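Local coordinates for methylmalonate-semialdehyde dehydrogenase (Oceanimonas doudoroffii, PDB 4ZZ7), which probably catalyses the NAD-dependent, CoA-acylating oxidation of methylmalonate semialdehyde to an acyl-CoA, at residues M264-L272 / A296-A307; T398-I406 / A424-V434. All blocks are in the same frame, centred on the assembly; numbering follows the deposited sequence.

Contact 1: M264-L272 / A296-A307; sequences MDNAVNQLL and AGDALVSKMTQA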
loop_
_atom_site.group_PDB
_atom_site.type_symbol
_atom_site.label_atom_id
_atom_site.label_comp_id
_atom_site.label_asym_id
_atom_site.label_seq_id
_atom_site.Cartn_x
_atom_site.Cartn_y
_atom_site.Cartn_z
ATOM N N MET A 264 -8.230 -34.615 17.302
ATOM C CA MET A 264 -8.941 -34.420 18.558
ATOM C C MET A 264 -7.985 -34.077 19.710
ATOM O O MET A 264 -8.303 -33.231 20.552
ATOM C CB MET A 264 -9.807 -35.651 18.885
ATOM C CG MET A 264 -10.939 -35.364 19.875
ATOM S SD MET A 264 -12.093 -34.074 19.330
ATOM C CE MET A 264 -12.731 -34.828 17.826
ATOM N N ASP A 265 -6.815 -34.715 19.729
ATOM C CA ASP A 265 -5.836 -34.473 20.795
ATOM C C ASP A 265 -5.297 -33.057 20.765
ATOM O O ASP A 265 -5.119 -32.444 21.805
ATOM C CB ASP A 265 -4.684 -35.479 20.729
ATOM C CG ASP A 265 -5.079 -36.866 21.237
ATOM O OD1 ASP A 265 -6.117 -37.005 21.925
ATOM O OD2 ASP A 265 -4.331 -37.825 20.955
ATOM N N ASN A 266 -5.056 -32.543 19.569
ATOM C CA ASN A 266 -4.635 -31.160 19.404
ATOM C C ASN A 266 -5.719 -30.142 19.749
ATOM O O ASN A 266 -5.437 -29.090 20.295
ATOM C CB ASN A 266 -4.176 -30.933 17.963
ATOM C CG ASN A 266 -3.604 -29.530 17.732
ATOM O OD1 ASN A 266 -4.295 -28.636 17.199
ATOM N ND2 ASN A 266 -2.351 -29.319 18.161
ATOM N N ALA A 267 -6.958 -30.447 19.396
ATOM C CA ALA A 267 -8.090 -29.569 19.667
ATOM C C ALA A 267 -8.318 -29.411 21.180
ATOM O O ALA A 267 -8.415 -28.283 21.684
ATOM C CB ALA A 267 -9.346 -30.109 18.980
ATOM N N VAL A 268 -8.385 -30.540 21.892
ATOM C CA VAL A 268 -8.613 -30.545 23.338
ATOM C C VAL A 268 -7.501 -29.740 23.973
ATOM O O VAL A 268 -7.743 -28.810 24.723
ATOM C CB VAL A 268 -8.652 -31.991 23.902
ATOM C CG1 VAL A 268 -8.521 -32.042 25.414
ATOM C CG2 VAL A 268 -9.938 -32.673 23.489
ATOM N N ASN A 269 -6.277 -30.081 23.631
ATOM C CA ASN A 269 -5.135 -29.434 24.224
ATOM C C ASN A 269 -5.154 -27.917 23.987
ATOM O O ASN A 269 -4.840 -27.126 24.890
ATOM C CB ASN A 269 -3.834 -30.068 23.700
ATOM C CG ASN A 269 -2.600 -29.680 24.523
ATOM O OD1 ASN A 269 -2.638 -29.597 25.760
ATOM N ND2 ASN A 269 -1.495 -29.461 23.841
ATOM N N GLN A 270 -5.557 -27.510 22.793
ATOM C CA GLN A 270 -5.690 -26.093 22.506
ATOM C C GLN A 270 -6.924 -25.468 23.155
ATOM O O GLN A 270 -6.870 -24.314 23.579
ATOM C CB GLN A 270 -5.674 -25.841 21.012
ATOM C CG GLN A 270 -4.270 -25.840 20.418
ATOM C CD GLN A 270 -4.246 -25.284 19.001
ATOM O OE1 GLN A 270 -3.722 -24.201 18.773
ATOM N NE2 GLN A 270 -4.852 -26.003 18.051
ATOM N N LEU A 271 -8.012 -26.228 23.273
ATOM C CA LEU A 271 -9.251 -25.721 23.904
ATOM C C LEU A 271 -9.164 -25.483 25.417
ATOM O O LEU A 271 -9.994 -24.774 25.973
ATOM C CB LEU A 271 -10.442 -26.633 23.574
ATOM C CG LEU A 271 -10.980 -26.516 22.126
ATOM C CD1 LEU A 271 -11.879 -27.698 21.804
ATOM C CD2 LEU A 271 -11.724 -25.209 21.879
ATOM N N LEU A 272 -8.179 -26.090 26.071
ATOM C CA LEU A 272 -7.895 -25.851 27.488
ATOM C C LEU A 272 -7.541 -24.408 27.742
ATOM O O LEU A 272 -8.121 -23.757 28.601
ATOM C CB LEU A 272 -6.700 -26.700 27.953
ATOM C CG LEU A 272 -6.939 -28.130 28.413
ATOM C CD1 LEU A 272 -5.626 -28.879 28.496
ATOM C CD2 LEU A 272 -7.622 -28.113 29.769
ATOM N N ALA A 296 -17.702 -37.166 17.127
ATOM C CA ALA A 296 -16.792 -36.156 17.663
ATOM C C ALA A 296 -17.258 -35.510 18.968
ATOM O O ALA A 296 -16.434 -35.133 19.794
ATOM C CB ALA A 296 -16.578 -35.079 16.611
ATOM N N GLY A 297 -18.568 -35.341 19.127
ATOM C CA GLY A 297 -19.130 -34.906 20.393
ATOM C C GLY A 297 -18.615 -35.747 21.544
ATOM O O GLY A 297 -18.055 -35.207 22.503
ATOM N N ASP A 298 -18.772 -37.071 21.424
ATOM C CA ASP A 298 -18.447 -38.008 22.511
ATOM C C ASP A 298 -16.965 -38.038 22.776
ATOM O O ASP A 298 -16.540 -38.079 23.931
ATOM C CB ASP A 298 -18.936 -39.416 22.194
ATOM C CG ASP A 298 -20.434 -39.502 22.089
ATOM O OD1 ASP A 298 -21.153 -38.593 22.601
ATOM O OD2 ASP A 298 -20.877 -40.503 21.483
ATOM N N ALA A 299 -16.190 -38.004 21.699
ATOM C CA ALA A 299 -14.720 -38.054 21.788
ATOM C C ALA A 299 -14.093 -36.765 22.346
ATOM O O ALA A 299 -13.112 -36.819 23.086
ATOM C CB ALA A 299 -14.124 -38.396 20.431
ATOM N N LEU A 300 -14.663 -35.618 21.978
ATOM C CA LEU A 300 -14.337 -34.334 22.593
ATOM C C LEU A 300 -14.592 -34.387 24.097
ATOM O O LEU A 300 -13.660 -34.207 24.872
ATOM C CB LEU A 300 -15.164 -33.196 21.960
ATOM C CG LEU A 300 -14.969 -31.739 22.428
ATOM C CD1 LEU A 300 -13.601 -31.263 22.037
ATOM C CD2 LEU A 300 -15.991 -30.754 21.868
ATOM N N VAL A 301 -15.839 -34.650 24.501
ATOM C CA VAL A 301 -16.211 -34.630 25.929
ATOM C C VAL A 301 -15.371 -35.625 26.737
ATOM O O VAL A 301 -14.940 -35.321 27.851
ATOM C CB VAL A 301 -17.722 -34.872 26.161
ATOM C CG1 VAL A 301 -18.054 -34.936 27.653
ATOM C CG2 VAL A 301 -18.518 -33.744 25.537
ATOM N N SER A 302 -15.137 -36.800 26.161
ATOM C CA SER A 302 -14.305 -37.812 26.790
ATOM C C SER A 302 -12.941 -37.218 27.132
ATOM O O SER A 302 -12.594 -37.039 28.294
ATOM C CB SER A 302 -14.167 -39.031 25.869
ATOM O OG SER A 302 -13.144 -39.925 26.291
ATOM N N LYS A 303 -12.211 -36.846 26.101
ATOM C CA LYS A 303 -10.824 -36.369 26.257
ATOM C C LYS A 303 -10.678 -35.064 27.022
ATOM O O LYS A 303 -9.679 -34.852 27.697
ATOM C CB LYS A 303 -10.194 -36.192 24.884
ATOM C CG LYS A 303 -10.112 -37.493 24.128
ATOM C CD LYS A 303 -9.210 -37.394 22.928
ATOM C CE LYS A 303 -9.247 -38.691 22.137
ATOM N NZ LYS A 303 -8.062 -38.828 21.248
ATOM N N MET A 304 -11.677 -34.198 26.881
ATOM C CA MET A 304 -11.706 -32.911 27.547
ATOM C C MET A 304 -11.871 -33.102 29.034
ATOM O O MET A 304 -11.185 -32.432 29.790
ATOM C CB MET A 304 -12.830 -32.036 26.984
ATOM C CG MET A 304 -12.715 -30.550 27.304
ATOM S SD MET A 304 -11.263 -29.640 26.687
ATOM C CE MET A 304 -10.322 -29.534 28.196
ATOM N N THR A 305 -12.760 -34.020 29.440
ATOM C CA THR A 305 -12.953 -34.382 30.861
ATOM C C THR A 305 -11.641 -34.828 31.475
ATOM O O THR A 305 -11.317 -34.426 32.592
ATOM C CB THR A 305 -13.993 -35.522 31.090
ATOM O OG1 THR A 305 -15.277 -35.136 30.588
ATOM C CG2 THR A 305 -14.161 -35.821 32.578
ATOM N N GLN A 306 -10.899 -35.649 30.746
ATOM C CA GLN A 306 -9.642 -36.203 31.241
ATOM C C GLN A 306 -8.592 -35.129 31.466
ATOM O O GLN A 306 -8.072 -34.996 32.575
ATOM C CB GLN A 306 -9.086 -37.279 30.295
ATOM C CG GLN A 306 -9.835 -38.602 30.345
ATOM C CD GLN A 306 -9.518 -39.461 31.562
ATOM O OE1 GLN A 306 -8.892 -39.022 32.532
ATOM N NE2 GLN A 306 -9.956 -40.713 31.510
ATOM N N ALA A 307 -8.291 -34.363 30.422
ATOM C CA ALA A 307 -7.310 -33.261 30.509
ATOM C C ALA A 307 -7.659 -32.181 31.545
ATOM O O ALA A 307 -6.763 -31.548 32.106
ATOM C CB ALA A 307 -7.130 -32.612 29.151
#

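Contact 2: T398-I406 / A424-V434; sequences TMQDAMDLI and AARYFSDNIQV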
loop_
_atom_site.group_PDB
_atom_site.type_symbol
_atom_site.label_atom_id
_atom_site.label_comp_id
_atom_site.label_asym_id
_atom_site.label_seq_id
_atom_site.Cartn_x
_atom_site.Cartn_y
_atom_site.Cartn_z
ATOM N N THR A 398 -24.553 -31.563 10.883
ATOM C CA THR A 398 -23.671 -31.219 9.763
ATOM C C THR A 398 -22.949 -29.889 9.953
ATOM O O THR A 398 -23.317 -29.078 10.800
ATOM C CB THR A 398 -24.447 -31.197 8.423
ATOM O OG1 THR A 398 -23.588 -30.750 7.384
ATOM C CG2 THR A 398 -25.627 -30.259 8.449
ATOM N N MET A 399 -21.917 -29.682 9.140
ATOM C CA MET A 399 -21.057 -28.500 9.234
ATOM C C MET A 399 -21.853 -27.211 9.029
ATOM O O MET A 399 -21.694 -26.212 9.768
ATOM C CB MET A 399 -19.935 -28.573 8.207
ATOM C CG MET A 399 -18.959 -27.415 8.304
ATOM S SD MET A 399 -17.730 -27.459 6.996
ATOM C CE MET A 399 -17.056 -25.819 7.110
ATOM N N GLN A 400 -22.710 -27.250 8.019
ATOM C CA GLN A 400 -23.589 -26.139 7.709
ATOM C C GLN A 400 -24.500 -25.795 8.893
ATOM O O GLN A 400 -24.796 -24.632 9.101
ATOM C CB GLN A 400 -24.407 -26.443 6.432
ATOM C CG GLN A 400 -25.124 -25.268 5.773
ATOM C CD GLN A 400 -24.194 -24.088 5.440
ATOM O OE1 GLN A 400 -23.316 -24.183 4.570
ATOM N NE2 GLN A 400 -24.378 -22.972 6.139
ATOM N N ASP A 401 -24.931 -26.787 9.678
ATOM C CA ASP A 401 -25.804 -26.508 10.833
ATOM C C ASP A 401 -25.024 -25.771 11.899
ATOM O O ASP A 401 -25.561 -24.841 12.515
ATOM C CB ASP A 401 -26.400 -27.786 11.440
ATOM C CG ASP A 401 -27.438 -28.440 10.549
ATOM O OD1 ASP A 401 -27.907 -27.765 9.601
ATOM O OD2 ASP A 401 -27.776 -29.629 10.803
ATOM N N ALA A 402 -23.767 -26.198 12.103
ATOM C CA ALA A 402 -22.839 -25.502 13.002
ATOM C C ALA A 402 -22.618 -24.047 12.573
ATOM O O ALA A 402 -22.682 -23.128 13.403
ATOM C CB ALA A 402 -21.509 -26.233 13.084
ATOM N N MET A 403 -22.374 -23.843 11.281
ATOM C CA MET A 403 -22.211 -22.475 10.742
ATOM C C MET A 403 -23.459 -21.559 10.836
ATOM O O MET A 403 -23.336 -20.357 11.078
ATOM C CB MET A 403 -21.723 -22.525 9.295
ATOM C CG MET A 403 -20.231 -22.763 9.187
ATOM S SD MET A 403 -19.673 -22.494 7.515
ATOM C CE MET A 403 -20.306 -24.048 6.925
ATOM N N ASP A 404 -24.643 -22.134 10.622
ATOM C CA ASP A 404 -25.898 -21.398 10.735
ATOM C C ASP A 404 -26.071 -20.998 12.181
ATOM O O ASP A 404 -26.481 -19.886 12.460
ATOM C CB ASP A 404 -27.118 -22.245 10.323
ATOM C CG ASP A 404 -27.153 -22.600 8.846
ATOM O OD1 ASP A 404 -26.541 -21.888 8.029
ATOM O OD2 ASP A 404 -27.819 -23.619 8.507
ATOM N N LEU A 405 -25.770 -21.920 13.097
ATOM C CA LEU A 405 -25.892 -21.654 14.529
ATOM C C LEU A 405 -25.008 -20.454 14.935
ATOM O O LEU A 405 -25.457 -19.588 15.697
ATOM C CB LEU A 405 -25.530 -22.907 15.328
ATOM C CG LEU A 405 -25.462 -22.782 16.847
ATOM C CD1 LEU A 405 -26.840 -22.583 17.436
ATOM C CD2 LEU A 405 -24.806 -24.028 17.408
ATOM N N ILE A 406 -23.779 -20.398 14.402
ATOM C CA ILE A 406 -22.845 -19.321 14.740
ATOM C C ILE A 406 -23.384 -17.988 14.227
ATOM O O ILE A 406 -23.483 -17.028 14.990
ATOM C CB ILE A 406 -21.410 -19.593 14.206
ATOM C CG1 ILE A 406 -20.789 -20.780 14.943
ATOM C CG2 ILE A 406 -20.501 -18.387 14.441
ATOM C CD1 ILE A 406 -19.571 -21.389 14.283
ATOM N N ALA A 424 -12.972 -27.328 3.477
ATOM C CA ALA A 424 -13.816 -26.951 4.595
ATOM C C ALA A 424 -13.293 -25.689 5.245
ATOM O O ALA A 424 -14.076 -24.783 5.547
ATOM C CB ALA A 424 -13.924 -28.081 5.605
ATOM N N ALA A 425 -11.976 -25.624 5.436
ATOM C CA ALA A 425 -11.347 -24.417 5.988
ATOM C C ALA A 425 -11.744 -23.170 5.195
ATOM O O ALA A 425 -12.244 -22.240 5.772
ATOM C CB ALA A 425 -9.831 -24.552 6.036
ATOM N N ARG A 426 -11.577 -23.181 3.874
ATOM C CA ARG A 426 -11.885 -22.003 3.056
ATOM C C ARG A 426 -13.351 -21.615 3.092
ATOM O O ARG A 426 -13.677 -20.435 3.232
ATOM C CB ARG A 426 -11.493 -22.175 1.580
ATOM C CG ARG A 426 -11.351 -20.812 0.895
ATOM C CD ARG A 426 -11.605 -20.815 -0.592
ATOM N NE ARG A 426 -12.942 -20.315 -0.935
ATOM C CZ ARG A 426 -13.262 -19.049 -1.252
ATOM N NH1 ARG A 426 -14.522 -18.755 -1.562
ATOM N NH2 ARG A 426 -12.361 -18.066 -1.256
ATOM N N TYR A 427 -14.221 -22.605 2.925
ATOM C CA TYR A 427 -15.659 -22.356 2.929
ATOM C C TYR A 427 -16.117 -21.724 4.252
ATOM O O TYR A 427 -16.951 -20.814 4.248
ATOM C CB TYR A 427 -16.419 -23.649 2.653
ATOM C CG TYR A 427 -17.909 -23.451 2.580
ATOM C CD1 TYR A 427 -18.510 -22.989 1.403
ATOM C CD2 TYR A 427 -18.728 -23.717 3.674
ATOM C CE1 TYR A 427 -19.884 -22.801 1.312
ATOM C CE2 TYR A 427 -20.107 -23.513 3.591
ATOM C CZ TYR A 427 -20.669 -23.066 2.413
ATOM O OH TYR A 427 -22.018 -22.889 2.360
ATOM N N PHE A 428 -15.564 -22.223 5.369
ATOM C CA PHE A 428 -15.837 -21.673 6.689
ATOM C C PHE A 428 -15.301 -20.234 6.790
ATOM O O PHE A 428 -16.051 -19.297 7.060
ATOM C CB PHE A 428 -15.200 -22.553 7.753
ATOM C CG PHE A 428 -15.349 -22.027 9.158
ATOM C CD1 PHE A 428 -16.560 -22.099 9.814
ATOM C CD2 PHE A 428 -14.272 -21.468 9.823
ATOM C CE1 PHE A 428 -16.705 -21.628 11.100
ATOM C CE2 PHE A 428 -14.416 -20.986 11.113
ATOM C CZ PHE A 428 -15.640 -21.070 11.755
ATOM N N SER A 429 -14.007 -20.061 6.538
ATOM C CA SER A 429 -13.375 -18.747 6.669
ATOM C C SER A 429 -13.955 -17.685 5.719
ATOM O O SER A 429 -14.024 -16.494 6.061
ATOM C CB SER A 429 -11.855 -18.854 6.487
ATOM O OG SER A 429 -11.502 -19.125 5.142
ATOM N N ASP A 430 -14.371 -18.124 4.532
ATOM C CA ASP A 430 -14.969 -17.219 3.552
ATOM C C ASP A 430 -16.345 -16.771 3.986
ATOM O O ASP A 430 -16.603 -15.574 4.026
ATOM C CB ASP A 430 -15.069 -17.848 2.168
ATOM C CG ASP A 430 -15.364 -16.826 1.094
ATOM O OD1 ASP A 430 -14.612 -15.856 0.975
ATOM O OD2 ASP A 430 -16.343 -16.959 0.349
ATOM N N ASN A 431 -17.204 -17.727 4.344
ATOM C CA ASN A 431 -18.635 -17.462 4.576
ATOM C C ASN A 431 -19.061 -17.185 5.991
ATOM O O ASN A 431 -20.195 -16.758 6.176
ATOM C CB ASN A 431 -19.479 -18.632 4.075
ATOM C CG ASN A 431 -19.321 -18.861 2.601
ATOM O OD1 ASN A 431 -18.734 -19.855 2.167
ATOM N ND2 ASN A 431 -19.820 -17.923 1.813
ATOM N N ILE A 432 -18.213 -17.460 6.984
ATOM C CA ILE A 432 -18.624 -17.286 8.401
ATOM C C ILE A 432 -18.737 -15.814 8.786
ATOM O O ILE A 432 -17.860 -15.026 8.469
ATOM C CB ILE A 432 -17.717 -18.052 9.398
ATOM C CG1 ILE A 432 -18.368 -18.130 10.786
ATOM C CG2 ILE A 432 -16.321 -17.454 9.487
ATOM C CD1 ILE A 432 -19.444 -19.206 10.903
ATOM N N GLN A 433 -19.817 -15.454 9.475
ATOM C CA GLN A 433 -20.121 -14.050 9.759
ATOM C C GLN A 433 -19.533 -13.591 11.086
ATOM O O GLN A 433 -20.261 -13.093 11.944
ATOM C CB GLN A 433 -21.633 -13.817 9.754
ATOM C CG GLN A 433 -22.318 -14.130 8.432
ATOM C CD GLN A 433 -21.829 -13.241 7.285
ATOM O OE1 GLN A 433 -21.956 -12.005 7.338
ATOM N NE2 GLN A 433 -21.264 -13.859 6.240
ATOM N N VAL A 434 -18.220 -13.789 11.258
ATOM C CA VAL A 434 -17.460 -13.231 12.387
ATOM C C VAL A 434 -16.151 -12.600 11.895
ATOM O O VAL A 434 -15.577 -13.010 10.888
ATOM C CB VAL A 434 -17.214 -14.266 13.530
ATOM C CG1 VAL A 434 -18.171 -15.433 13.428
ATOM C CG2 VAL A 434 -15.786 -14.789 13.554
#

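Contact 1: M264-L272 / A296-A307
With CG swung opposite its backbone N (chi1 -159°) and the chain then bent twice, Met264 folds its thioether down onto the helix 296-307. Lys303 does the reverse: CG lies beside the backbone N and the rest of the chain runs out straight, crossing Met264 and carrying the ammonium to Asp265. The sulfur of Met264 lies over the backbone at Leu300, SD to CA 4.0 Å, while its CE reaches CB of Ala296, also at 4.0 Å. Met264 is thus a knob in a hole made by Ala296, Ala299, Leu300 and Lys303. One turn on, Val268 is the second knob, its two methyls dividing the work: CG2 rests on Lys303 CB at 3.8 Å, and CG1 touches both Met304 SD (3.9 Å) and Ala307 CB (4.0 Å). Leu271 adds a methyl contact, CD1 to CD1 of Leu300, and Leu272 reaches the methyl of Met304. The helices cross at -51°, their axes 9.6 Å apart. Met304 also touches Leu371 on strand 370-373, and Leu271 packs on Phe418 of strand 411-418, so the pair lies against the sheet of the aldehyde dehydrogenase catalytic domain. On the solvent-facing side, Lys303 NZ donates to Asp265 OD1 at 2.8 Å, coming from above the carboxylate plane. Were Lys303 cut back to alanine, Asp265 would probably be left without its cationic mate, and the flank of Met264 without the aliphatic chain beside it. The chemistry is therefore split: methyls and thioethers fill the interior by shape, while one salt bridge across the outer edge probably adds an electrostatic tie.

Contact 2: T398-I406 / A424-V434
Met403 meets two aromatic rings at once: its CG comes to the edge of Phe428, 3.8 Å from CD1, and its CE to the edge of Tyr427. The sulfur makes Met-aromatic contacts with both, obliquely to Tyr427 (5.1 Å from the centroid) and at the edge of Phe428 (5.2 Å). The bend at chi3 (-77°) turns the methyl to Tyr427 while CG stays on Phe428. Met399, extended throughout, pushes its CE against Phe428 CB at 3.8 Å and its SD against Ala424. Farther along, Ile406 CG2 touches Ile432 CD1 at 3.8 Å and Val434 CG1 at 3.9 Å. Tyr427 OH donates a hydrogen bond to Gln400 OE1 (2.9 Å), which lies near the ring plane at its edge, the amide turned 89° from the ring. Behind it, Gln400 NE2 donates to Asp404 OD1 at 3.1 Å, probably fixing the amide's rotation. Arg490 of the third subunit makes a cation-pi contact with Tyr427; Lys478 NZ of the second donates hydrogen bonds to the carbonyls of Ser429 and Ile432. Strand 411-418, helix 422-431 and parallel strand 436-439 form a beta-alpha-beta crossover of the catalytic domain, with helix 399-408 alongside, 20° from parallel, on the same sheet.

From the N terminus, strand 254-258 leads into helix 264-276, and contact 1 closes where helix 296-308 returns to it; the loop between holds Cys283, an NAD-binding residue, and strand 286-292. Later, strand 390-396 runs into helix 399-408, and contact 2 closes around strand 411-418 when helix 422-431 packs back. The two loops follow in series, neither nesting nor crossing, with centres about 21 Å apart. They share one sheet: neighbouring residues of strand 411-418 serve both, Ile417 touching contact 2 and Phe418 contact 1, consistent with helix pairs on opposite faces. Both contacts also reach the second subunit.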